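Local coordinates for putative uncharacterized protein tcp24 (Actinoplanes teichomyceticus, PDB 4Q38) that transfers a fatty acyl chain from acyl-CoA to the glucosamine of teicoplanin-type glycopeptides, as a two-domain N-acyltransferase with a GNAT-like C-terminal half, at residues T36-D39 with E40-P43; R49-G53 with E54-D58; L63-E67 with L68-E72; G145-D148 with E149-W152; F298-G302 with Q303-E307. One frame throughout, in Å; residues are numbered along the deposited sequence.

Contact 1. Residues T36-D39 with E40-P43; sequences TELD and ELGP
Glu-40 and Thr-36 meet one turn apart in the last turns of helix 32-41, which ends at Leu-41, Gly-42 being the first residue to leave helical angles. Their side chains run alongside each other and point the same way. Glu-40 has a bend at its second torsion (chi2 141°) that folds the carboxylate back along the helix, bringing OE2 to 3.6 Å from the methyl CG2 of Thr-36. This is a polar-on-apolar contact. The Thr-36 hydroxyl is engaged elsewhere, OG1 being bonded to the carbonyl of Ala-32. Asp-39, next to Glu-40 in the chain, has CG anti to its backbone N, and its OD2 stays 5.8 Å from Glu-40 OE2, so the two acids do not touch.

Leu-38 and Leu-41 form the apolar side of the turn. Their methyls meet loosely, CD2 to CD2 at 4.4 Å, and both residues lean on helix 84-98, Leu-38 against Leu-89 and Ala-96, Leu-41 against His-95.

The backbone evidence for a regular helix is a run of i to i+4 bonds. Glu-40 N reaches Thr-36 O at 2.9 Å in a nearly straight bond, and Leu-41 N reaches Glu-37 O at 3.0 Å. The chain then turns off at Gly-42 (phi 78°), whose carbonyl is taken by His-95 ND1. Gly-42 N still gives the last of these bonds, to Leu-38 O at 3.0 Å.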
# COMPACT_ATOMS: atom_id res chain seq x y z
N THR A 36 20.24 6.60 11.64
CA THR A 36 21.63 6.12 11.65
C THR A 36 21.85 5.14 10.51
O THR A 36 22.85 5.24 9.78
CB THR A 36 21.97 5.46 13.00
OG1 THR A 36 21.81 6.42 14.05
CG2 THR A 36 23.41 4.93 13.03
N GLU A 37 20.92 4.21 10.34
CA GLU A 37 21.01 3.25 9.25
C GLU A 37 21.06 3.97 7.90
O GLU A 37 21.86 3.61 7.04
CB GLU A 37 19.85 2.25 9.29
CG GLU A 37 20.01 1.09 8.31
CD GLU A 37 18.82 0.15 8.28
OE1 GLU A 37 17.94 0.24 9.17
OE2 GLU A 37 18.77 -0.69 7.36
N LEU A 38 20.22 4.99 7.73
CA LEU A 38 20.22 5.76 6.49
C LEU A 38 21.51 6.57 6.32
O LEU A 38 21.99 6.76 5.20
CB LEU A 38 19.00 6.69 6.40
CG LEU A 38 17.60 6.07 6.31
CD1 LEU A 38 16.57 7.12 5.91
CD2 LEU A 38 17.57 4.92 5.32
N ASP A 39 22.07 7.05 7.42
CA ASP A 39 23.36 7.75 7.36
C ASP A 39 24.46 6.81 6.86
O ASP A 39 25.21 7.17 5.95
CB ASP A 39 23.72 8.35 8.72
CG ASP A 39 24.96 9.24 8.66
OD1 ASP A 39 25.11 10.01 7.69
OD2 ASP A 39 25.78 9.18 9.59
N GLU A 40 24.52 5.60 7.42
CA GLU A 40 25.52 4.62 6.98
C GLU A 40 25.31 4.16 5.53
O GLU A 40 26.28 3.93 4.81
CB GLU A 40 25.57 3.43 7.94
CG GLU A 40 26.58 3.65 9.06
CD GLU A 40 26.10 3.14 10.40
OE1 GLU A 40 25.37 2.12 10.43
OE2 GLU A 40 26.45 3.77 11.43
N LEU A 41 24.06 4.03 5.12
CA LEU A 41 23.73 3.70 3.73
C LEU A 41 24.20 4.77 2.74
O LEU A 41 24.71 4.45 1.67
CB LEU A 41 22.22 3.48 3.57
CG LEU A 41 21.68 3.04 2.21
CD1 LEU A 41 22.21 1.67 1.79
CD2 LEU A 41 20.16 3.04 2.27
N GLY A 42 24.01 6.04 3.11
CA GLY A 42 24.44 7.17 2.28
C GLY A 42 23.53 7.46 1.10
O GLY A 42 22.52 6.78 0.90
N PRO A 43 23.89 8.49 0.30
CA PRO A 43 23.15 8.88 -0.90
C PRO A 43 23.17 7.79 -1.98
O PRO A 43 24.07 6.95 -1.97
CB PRO A 43 23.89 10.14 -1.38
CG PRO A 43 25.26 10.01 -0.81
CD PRO A 43 25.04 9.38 0.53

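Contact 2. Residues R49-G53 with E54-D58; sequences RLPRG and EEARD
Arg-49 and Glu-55 carry the ionic part of this contact, which ties the loop before helix 53-62 to the first turn of that helix. The two side chains approach from opposite directions, both with CG anti to the backbone N and both extended beyond it, and the guanidinium presents its NH1 and NH2 end to the carboxylate. NH2 bonds Glu-55 OE1 on its syn lone pair at 2.9 Å, while NH1 meets OE2 at 3.3 Å. A weaker third bond joins NH2 to OE2. The fork is twisted, the two planes being 35° apart.

A water extends the polar network. It gives a hydrogen to Glu-55 OE1 at 2.7 Å and accepts one from Arg-52 N at 2.8 Å, coupling the carboxylate to the loop backbone.

The backbone bonds start the helix. Arg-57 N reaches Gly-53 O at 2.9 Å. Ala-56 N meets Arg-52 O at 3.3 Å from 73° out of that carbonyl's plane, not on a lone pair, which marks this bond off from the regular one at Gly-53 O. Gly-53 makes the entry with a positive phi of 59°.

The apolar contact pairs two buried residues, Pro-51 CB lying 4.0 Å from Ala-56 CB, and the alanine methyl faces Val-74 of helix 67-76. The stem of Glu-55 also lies against Pro-51 CB.

With two arginine nitrogens and a water directed at it, the Glu-55 carboxylate is probably held as an anion, and these partners would restrict its rotation at the protein surface.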
# COMPACT_ATOMS: atom_id res chain seq x y z
N ARG A 49 16.42 12.68 -8.45
CA ARG A 49 15.85 13.71 -9.29
C ARG A 49 14.33 13.75 -9.10
O ARG A 49 13.66 12.73 -9.26
CB ARG A 49 16.20 13.46 -10.76
CG ARG A 49 15.82 14.58 -11.70
CD ARG A 49 16.19 14.23 -13.14
NE ARG A 49 15.49 15.08 -14.11
CZ ARG A 49 14.26 14.86 -14.57
NH1 ARG A 49 13.56 13.82 -14.16
NH2 ARG A 49 13.73 15.69 -15.45
N LEU A 50 13.79 14.92 -8.75
CA LEU A 50 12.35 15.10 -8.80
C LEU A 50 11.95 15.74 -10.12
O LEU A 50 12.54 16.74 -10.54
CB LEU A 50 11.83 15.93 -7.63
CG LEU A 50 11.95 15.38 -6.21
CD1 LEU A 50 11.40 16.41 -5.22
CD2 LEU A 50 11.25 14.03 -6.03
N PRO A 51 10.94 15.16 -10.79
CA PRO A 51 10.33 15.86 -11.92
C PRO A 51 9.70 17.17 -11.43
O PRO A 51 9.20 17.24 -10.30
CB PRO A 51 9.25 14.89 -12.39
CG PRO A 51 8.89 14.12 -11.16
CD PRO A 51 10.20 13.93 -10.44
N ARG A 52 9.72 18.20 -12.27
CA ARG A 52 9.15 19.50 -11.92
C ARG A 52 8.18 19.92 -13.03
O ARG A 52 8.24 19.40 -14.15
CB ARG A 52 10.25 20.56 -11.74
CG ARG A 52 11.48 20.13 -10.93
CD ARG A 52 11.34 20.43 -9.44
NE ARG A 52 12.56 20.10 -8.68
CZ ARG A 52 12.71 20.30 -7.37
NH1 ARG A 52 11.74 20.85 -6.65
NH2 ARG A 52 13.84 19.96 -6.76
N GLY A 53 7.28 20.84 -12.72
CA GLY A 53 6.38 21.43 -13.72
C GLY A 53 5.49 20.45 -14.45
O GLY A 53 4.93 19.53 -13.84
N GLU A 54 5.36 20.64 -15.76
CA GLU A 54 4.48 19.82 -16.58
C GLU A 54 4.94 18.36 -16.70
O GLU A 54 4.11 17.47 -16.91
CB GLU A 54 4.27 20.45 -17.96
CG GLU A 54 3.39 21.70 -17.93
CD GLU A 54 1.99 21.41 -17.44
OE1 GLU A 54 1.65 21.80 -16.31
OE2 GLU A 54 1.22 20.76 -18.19
N GLU A 55 6.24 18.13 -16.57
CA GLU A 55 6.75 16.77 -16.47
C GLU A 55 6.18 16.10 -15.22
O GLU A 55 5.66 14.98 -15.30
CB GLU A 55 8.28 16.76 -16.41
CG GLU A 55 8.86 15.35 -16.43
CD GLU A 55 10.34 15.30 -16.16
OE1 GLU A 55 10.98 16.37 -16.09
OE2 GLU A 55 10.89 14.19 -16.03
N ALA A 56 6.27 16.79 -14.08
CA ALA A 56 5.72 16.30 -12.82
C ALA A 56 4.20 16.11 -12.90
O ALA A 56 3.67 15.12 -12.41
CB ALA A 56 6.09 17.22 -11.68
N ARG A 57 3.52 17.06 -13.54
CA ARG A 57 2.07 16.97 -13.71
C ARG A 57 1.66 15.80 -14.60
O ARG A 57 0.64 15.16 -14.35
CB ARG A 57 1.48 18.29 -14.24
CG ARG A 57 1.50 19.44 -13.24
CD ARG A 57 0.70 19.16 -11.96
NE ARG A 57 -0.73 18.99 -12.20
CZ ARG A 57 -1.64 19.96 -12.15
NH1 ARG A 57 -1.28 21.21 -11.88
NH2 ARG A 57 -2.92 19.68 -12.38
N ASP A 58 2.46 15.52 -15.63
CA ASP A 58 2.19 14.38 -16.51
C ASP A 58 2.35 13.06 -15.76
O ASP A 58 1.51 12.17 -15.87
CB ASP A 58 3.11 14.40 -17.74
CG ASP A 58 2.68 15.42 -18.80
OD1 ASP A 58 1.56 15.96 -18.73
OD2 ASP A 58 3.49 15.66 -19.72
O HOH W 1 11.59 18.32 -14.36

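Contact 3. Residues L63-E67 with L68-E72; sequences LEVPE and LDAEE
Val-65 and Ala-70 form a hydrophobic staple at the start of helix 67-76, one residue before the N-cap paired with the fourth residue inside the helix. Val-65 CG1, placed anti to its own N (chi1 175°), comes to 4.1 Å from Ala-70 CB and also touches Asp-69 CB at 4.0 Å. The staple packs back on helix 53-62, where both residues rest against Leu-60.

The N-cap itself is Pro-66, which has no polar side chain to cap with; its carbonyl receives Ala-70 N at 3.0 Å in a nearly straight bond (168°). Glu-71 N follows on Glu-67 O, also at 3.0 Å, so the i to i+4 pattern is set from the outset.

Asp-69 crosses the proline ring at a slant. Its CG lies beside the backbone N (chi1 -52°), which swings OD1 to 3.4 Å from Pro-66 CB. The other oxygen, OD2, is salt-bridged to Arg-166 of helix 157-169, so this buried acid has a charged partner from another helix. On the outer side, Glu-71 CG passes 3.5 Å from Glu-67 O, and the acid ends of Glu-67 and Glu-71 stay apart. Glu-67 turns to Arg-57 and Arg-61 instead.

Just upstream, Glu-64, at positive phi, closes helix 53-62 in a Schellman motif, with Val-65 N bonded to Leu-60 O. The segment thus combines a Schellman C-cap on helix 53-62 with a hydrophobic staple at the N-terminus of helix 67-76, the two joined by a short loop.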
# COMPACT_ATOMS: atom_id res chain seq x y z
N LEU A 63 -0.12 8.41 -12.79
CA LEU A 63 -0.28 7.67 -11.54
C LEU A 63 -1.66 7.91 -10.89
O LEU A 63 -1.89 7.52 -9.75
CB LEU A 63 0.87 8.02 -10.59
CG LEU A 63 2.28 7.74 -11.13
CD1 LEU A 63 3.33 8.49 -10.33
CD2 LEU A 63 2.57 6.24 -11.11
N GLU A 64 -2.57 8.55 -11.62
CA GLU A 64 -3.95 8.80 -11.18
C GLU A 64 -4.08 9.56 -9.85
O GLU A 64 -5.05 9.39 -9.11
CB GLU A 64 -4.77 7.49 -11.15
CG GLU A 64 -4.85 6.81 -12.51
CD GLU A 64 -5.70 5.55 -12.52
OE1 GLU A 64 -6.27 5.17 -11.46
OE2 GLU A 64 -5.79 4.93 -13.60
N VAL A 65 -3.11 10.40 -9.55
CA VAL A 65 -3.21 11.32 -8.42
C VAL A 65 -4.27 12.39 -8.78
O VAL A 65 -4.23 12.94 -9.86
CB VAL A 65 -1.84 11.95 -8.12
CG1 VAL A 65 -1.94 13.00 -7.03
CG2 VAL A 65 -0.84 10.85 -7.73
N PRO A 66 -5.25 12.64 -7.88
CA PRO A 66 -6.27 13.64 -8.25
C PRO A 66 -5.64 15.01 -8.55
O PRO A 66 -4.60 15.36 -7.97
CB PRO A 66 -7.17 13.70 -7.01
CG PRO A 66 -6.99 12.36 -6.36
CD PRO A 66 -5.54 12.03 -6.57
N GLU A 67 -6.26 15.75 -9.46
CA GLU A 67 -5.72 17.03 -9.93
C GLU A 67 -5.39 17.98 -8.79
O GLU A 67 -4.33 18.60 -8.80
CB GLU A 67 -6.67 17.72 -10.93
CG GLU A 67 -6.89 16.95 -12.23
CD GLU A 67 -5.62 16.72 -13.04
OE1 GLU A 67 -5.40 15.58 -13.51
OE2 GLU A 67 -4.82 17.68 -13.21
N LEU A 68 -6.29 18.07 -7.81
CA LEU A 68 -6.10 18.97 -6.66
C LEU A 68 -4.78 18.69 -5.92
O LEU A 68 -3.97 19.60 -5.71
CB LEU A 68 -7.28 18.87 -5.69
CG LEU A 68 -7.18 19.68 -4.39
CD1 LEU A 68 -7.14 21.18 -4.67
CD2 LEU A 68 -8.33 19.33 -3.46
N ASP A 69 -4.58 17.43 -5.54
CA ASP A 69 -3.36 17.02 -4.84
C ASP A 69 -2.12 17.21 -5.70
O ASP A 69 -1.10 17.69 -5.21
CB ASP A 69 -3.44 15.56 -4.38
CG ASP A 69 -4.69 15.28 -3.58
OD1 ASP A 69 -5.72 15.03 -4.20
OD2 ASP A 69 -4.64 15.32 -2.33
N ALA A 70 -2.20 16.83 -6.98
CA ALA A 70 -1.07 16.92 -7.91
C ALA A 70 -0.56 18.36 -8.04
O ALA A 70 0.66 18.60 -8.00
CB ALA A 70 -1.45 16.35 -9.27
N GLU A 71 -1.49 19.31 -8.17
CA GLU A 71 -1.15 20.74 -8.18
C GLU A 71 -0.34 21.09 -6.95
O GLU A 71 0.70 21.73 -7.04
CB GLU A 71 -2.41 21.61 -8.17
CG GLU A 71 -3.12 21.76 -9.49
CD GLU A 71 -4.44 22.51 -9.34
OE1 GLU A 71 -4.39 23.71 -9.02
OE2 GLU A 71 -5.50 21.88 -9.52
N GLU A 72 -0.86 20.68 -5.79
CA GLU A 72 -0.23 20.98 -4.51
C GLU A 72 1.14 20.31 -4.39
O GLU A 72 2.09 20.91 -3.86
CB GLU A 72 -1.14 20.57 -3.35
CG GLU A 72 -2.43 21.38 -3.27
CD GLU A 72 -3.35 20.95 -2.14
OE1 GLU A 72 -3.03 19.99 -1.41
OE2 GLU A 72 -4.41 21.59 -1.99

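Contact 4. Residues G145-D148 with E149-W152; sequences GIPD and EVGW
Pro-147 and Gly-151 are joined by the first full backbone bond of helix 148-155, Gly-151 N to Pro-147 O at 3.1 Å and nearly straight. The same carbonyl takes a second, weak bond from Val-150 N, bent to 125°. Trp-152 N continues the series on Asp-148 O at 2.9 Å. The residues leading in are extended, with Pro-147 at the N-cap, and before them Gly-145, at positive phi, ends helix 125-143 in a Schellman motif.

Val-150 is the main apolar partner and uses each methyl separately. CG1, anti to the backbone N (chi1 173°), touches Ile-146 CG2 at 4.0 Å; the two side chains cross at about a right angle. CG2, on the other branch, meets Pro-147 CB at 4.1 Å.

The contact forms the N-terminus of helix 148-155, a short loop after the Schellman end of helix 125-143, in the N-terminal half, and its apolar side faces the GNAT-like half. Ile-146 and Val-150 both pack on Phe-234 of helix 221-238, and they reach Tyr-189 and Leu-191 of strand 188-191.

Across the turn from that face, Trp-152 comes up to the Asp-148 carbonyl oxygen. Its CG lies beside the backbone N (chi1 -73°), which carries CD1 to 3.2 Å from Asp-148 O, an oblique approach to the ring. The Asp-148 carboxylate is salt-bridged through OD1 to Arg-138 of helix 125-143, and the same arginine makes a cation-pi contact with the indole of Trp-152, as does Arg-62.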
# COMPACT_ATOMS: atom_id res chain seq x y z
N GLY A 145 10.77 -7.79 -18.28
CA GLY A 145 9.89 -7.98 -19.43
C GLY A 145 8.42 -7.71 -19.14
O GLY A 145 7.56 -8.15 -19.90
N ILE A 146 8.15 -7.00 -18.05
CA ILE A 146 6.78 -6.66 -17.65
C ILE A 146 6.18 -5.69 -18.68
O ILE A 146 6.80 -4.68 -18.99
CB ILE A 146 6.75 -5.94 -16.27
CG1 ILE A 146 7.62 -6.67 -15.22
CG2 ILE A 146 5.32 -5.70 -15.79
CD1 ILE A 146 7.08 -7.99 -14.73
N PRO A 147 4.98 -5.99 -19.21
CA PRO A 147 4.35 -5.02 -20.13
C PRO A 147 4.15 -3.65 -19.48
O PRO A 147 3.84 -3.55 -18.28
CB PRO A 147 2.98 -5.65 -20.41
CG PRO A 147 3.15 -7.10 -20.15
CD PRO A 147 4.14 -7.18 -19.01
N ASP A 148 4.34 -2.60 -20.28
CA ASP A 148 4.22 -1.23 -19.79
C ASP A 148 2.87 -0.96 -19.13
O ASP A 148 2.81 -0.26 -18.12
CB ASP A 148 4.43 -0.22 -20.92
CG ASP A 148 5.87 -0.15 -21.38
OD1 ASP A 148 6.80 -0.50 -20.61
OD2 ASP A 148 6.08 0.29 -22.54
N GLU A 149 1.80 -1.50 -19.70
CA GLU A 149 0.45 -1.25 -19.17
C GLU A 149 0.28 -1.83 -17.77
O GLU A 149 -0.42 -1.26 -16.94
CB GLU A 149 -0.65 -1.77 -20.11
CG GLU A 149 -0.72 -3.30 -20.21
CD GLU A 149 -1.54 -3.78 -21.39
OE1 GLU A 149 -0.94 -4.26 -22.39
OE2 GLU A 149 -2.79 -3.68 -21.31
N VAL A 150 0.93 -2.97 -17.52
CA VAL A 150 0.87 -3.63 -16.21
C VAL A 150 1.68 -2.81 -15.21
O VAL A 150 1.23 -2.57 -14.10
CB VAL A 150 1.36 -5.10 -16.27
CG1 VAL A 150 1.45 -5.70 -14.88
CG2 VAL A 150 0.43 -5.93 -17.15
N GLY A 151 2.87 -2.39 -15.62
CA GLY A 151 3.74 -1.55 -14.79
C GLY A 151 3.02 -0.29 -14.34
O GLY A 151 3.00 0.03 -13.15
N TRP A 152 2.43 0.44 -15.29
CA TRP A 152 1.68 1.65 -14.96
C TRP A 152 0.45 1.38 -14.13
O TRP A 152 0.23 2.05 -13.13
CB TRP A 152 1.35 2.46 -16.22
CG TRP A 152 2.59 3.14 -16.78
CD1 TRP A 152 3.20 2.93 -18.01
CD2 TRP A 152 3.43 4.15 -16.10
NE1 TRP A 152 4.32 3.72 -18.15
CE2 TRP A 152 4.51 4.47 -17.05
CE3 TRP A 152 3.38 4.81 -14.87
CZ2 TRP A 152 5.50 5.41 -16.74
CZ3 TRP A 152 4.39 5.74 -14.57
CH2 TRP A 152 5.42 6.04 -15.49

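Contact 5. Residues F298-G302 with Q303-E307; sequences FRYNG and QPLDE
The Tyr-300 ring has the Gly-302 backbone on one face, its N 3.4 Å above the plane and over the ring centre, while the Gln-303 carbonyl O sits at the edge, near the ring plane. The Gln-303 side chain slides past the ring in the opposite direction, its amide turned 28° from the ring plane, with OE1 3.4 Å from Tyr-300 CD1. Leu-305 closes the phenol end obliquely, its CD1 4.2 Å from Tyr-300 CE1.

Two bonds hold this bend in the loop between helices 290-298 and 313-323. Tyr-300 OH donates to Gln-303 O at a short 2.5 Å, with the hydroxyl tilted 18° from the carbonyl plane. Gln-303 OE1 accepts from Asn-301 N at 2.8 Å. The kink at chi2 (95°) folds the glutamine back over the preceding backbone to make that second bond. Gly-302, at positive phi, carries the chain through the bend.

The other end of the amide is used as well: NE2 gives a hydrogen to a water that in turn donates to Arg-299 O. The loop stands off the active site, the Tyr-300 side chain lying about 11 Å from bound coenzyme A.

Because OE1 faces a backbone N-H and NE2 faces a water that accepts, the two partners support this orientation of the amide over the flipped one; together with the Tyr-300 hydroxyl, the glutamine amide ties the loop by side-chain-to-backbone bonds.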
# COMPACT_ATOMS: atom_id res chain seq x y z
N PHE A 298 -14.62 2.46 6.55
CA PHE A 298 -14.87 3.87 6.86
C PHE A 298 -13.66 4.79 6.79
O PHE A 298 -13.81 6.01 6.96
CB PHE A 298 -15.43 4.00 8.29
CG PHE A 298 -16.68 3.21 8.54
CD1 PHE A 298 -17.91 3.64 8.04
CD2 PHE A 298 -16.64 2.06 9.33
CE1 PHE A 298 -19.07 2.91 8.30
CE2 PHE A 298 -17.80 1.34 9.59
CZ PHE A 298 -19.01 1.77 9.08
N ARG A 299 -12.47 4.24 6.57
CA ARG A 299 -11.21 4.98 6.77
C ARG A 299 -11.27 5.68 8.12
O ARG A 299 -11.11 6.90 8.23
CB ARG A 299 -10.95 5.99 5.64
CG ARG A 299 -10.83 5.40 4.24
CD ARG A 299 -9.67 4.43 4.11
NE ARG A 299 -9.78 3.65 2.87
CZ ARG A 299 -8.94 2.69 2.50
NH1 ARG A 299 -7.91 2.37 3.28
NH2 ARG A 299 -9.14 2.04 1.36
N TYR A 300 -11.51 4.86 9.14
CA TYR A 300 -11.82 5.34 10.48
C TYR A 300 -10.70 6.18 11.07
O TYR A 300 -9.53 5.79 11.05
CB TYR A 300 -12.10 4.14 11.40
CG TYR A 300 -12.61 4.52 12.76
CD1 TYR A 300 -13.84 5.17 12.91
CD2 TYR A 300 -11.88 4.22 13.91
CE1 TYR A 300 -14.31 5.52 14.16
CE2 TYR A 300 -12.35 4.56 15.17
CZ TYR A 300 -13.57 5.21 15.29
OH TYR A 300 -14.04 5.56 16.53
N ASN A 301 -11.07 7.35 11.57
CA ASN A 301 -10.13 8.24 12.24
C ASN A 301 -10.68 8.72 13.59
O ASN A 301 -10.65 9.91 13.91
CB ASN A 301 -9.76 9.42 11.33
CG ASN A 301 -8.61 10.25 11.87
OD1 ASN A 301 -8.60 11.47 11.74
ND2 ASN A 301 -7.63 9.59 12.48
N GLY A 302 -11.20 7.77 14.37
CA GLY A 302 -11.57 8.03 15.76
C GLY A 302 -12.93 8.67 16.00
O GLY A 302 -13.22 9.06 17.13
N GLN A 303 -13.75 8.78 14.96
CA GLN A 303 -15.09 9.38 15.09
C GLN A 303 -15.97 8.60 16.06
O GLN A 303 -15.75 7.40 16.27
CB GLN A 303 -15.81 9.45 13.73
CG GLN A 303 -15.13 10.30 12.67
CD GLN A 303 -14.24 9.49 11.75
OE1 GLN A 303 -13.59 8.53 12.17
NE2 GLN A 303 -14.21 9.88 10.48
N PRO A 304 -16.97 9.27 16.67
CA PRO A 304 -18.02 8.54 17.38
C PRO A 304 -18.77 7.60 16.43
O PRO A 304 -19.19 8.03 15.34
CB PRO A 304 -18.95 9.65 17.91
CG PRO A 304 -18.55 10.89 17.19
CD PRO A 304 -17.10 10.73 16.85
N LEU A 305 -18.93 6.35 16.84
CA LEU A 305 -19.43 5.27 15.96
C LEU A 305 -20.77 5.54 15.28
O LEU A 305 -20.90 5.34 14.07
CB LEU A 305 -19.46 3.93 16.70
CG LEU A 305 -18.17 3.14 16.97
CD1 LEU A 305 -17.30 3.01 15.72
CD2 LEU A 305 -17.37 3.72 18.13
N ASP A 306 -21.76 5.99 16.04
CA ASP A 306 -23.09 6.27 15.47
C ASP A 306 -23.12 7.54 14.62
O ASP A 306 -24.18 7.97 14.16
CB ASP A 306 -24.20 6.25 16.54
CG ASP A 306 -23.89 7.13 17.74
OD1 ASP A 306 -22.78 7.71 17.81
OD2 ASP A 306 -24.77 7.25 18.62
N GLU A 307 -21.95 8.14 14.41
CA GLU A 307 -21.80 9.25 13.48
C GLU A 307 -21.01 8.85 12.23
O GLU A 307 -20.56 9.71 11.46
CB GLU A 307 -21.18 10.47 14.18
CG GLU A 307 -22.21 11.28 14.96
CD GLU A 307 -21.59 12.37 15.82
OE1 GLU A 307 -22.17 12.67 16.89
OE2 GLU A 307 -20.53 12.92 15.43
O HOH W 2 -11.91 9.76 8.91

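How the contacts relate
None of the five lies fully in the core. Contacts 1 and 5 are at the surface, the latter in the GNAT-like half. Contacts 2, 3 and 4 are partly buried and open the N-terminal helices 53-62, 67-76 and, later in the chain, 148-155. Contacts 2 and 3 are joined by a salt bridge, Arg-57 NH2 to Glu-67 OE2 at 2.9 Å, and Leu-63 CD2 meets Trp-152 CZ3 between contacts 3 and 4. The chemistry differs with place: backbone bonds ending a helix in contact 1, a water-linked salt bridge between exposed side chains in contact 2, aliphatic pairing at proline N-caps in contacts 3 and 4, and side-chain-to-backbone bonds in contact 5.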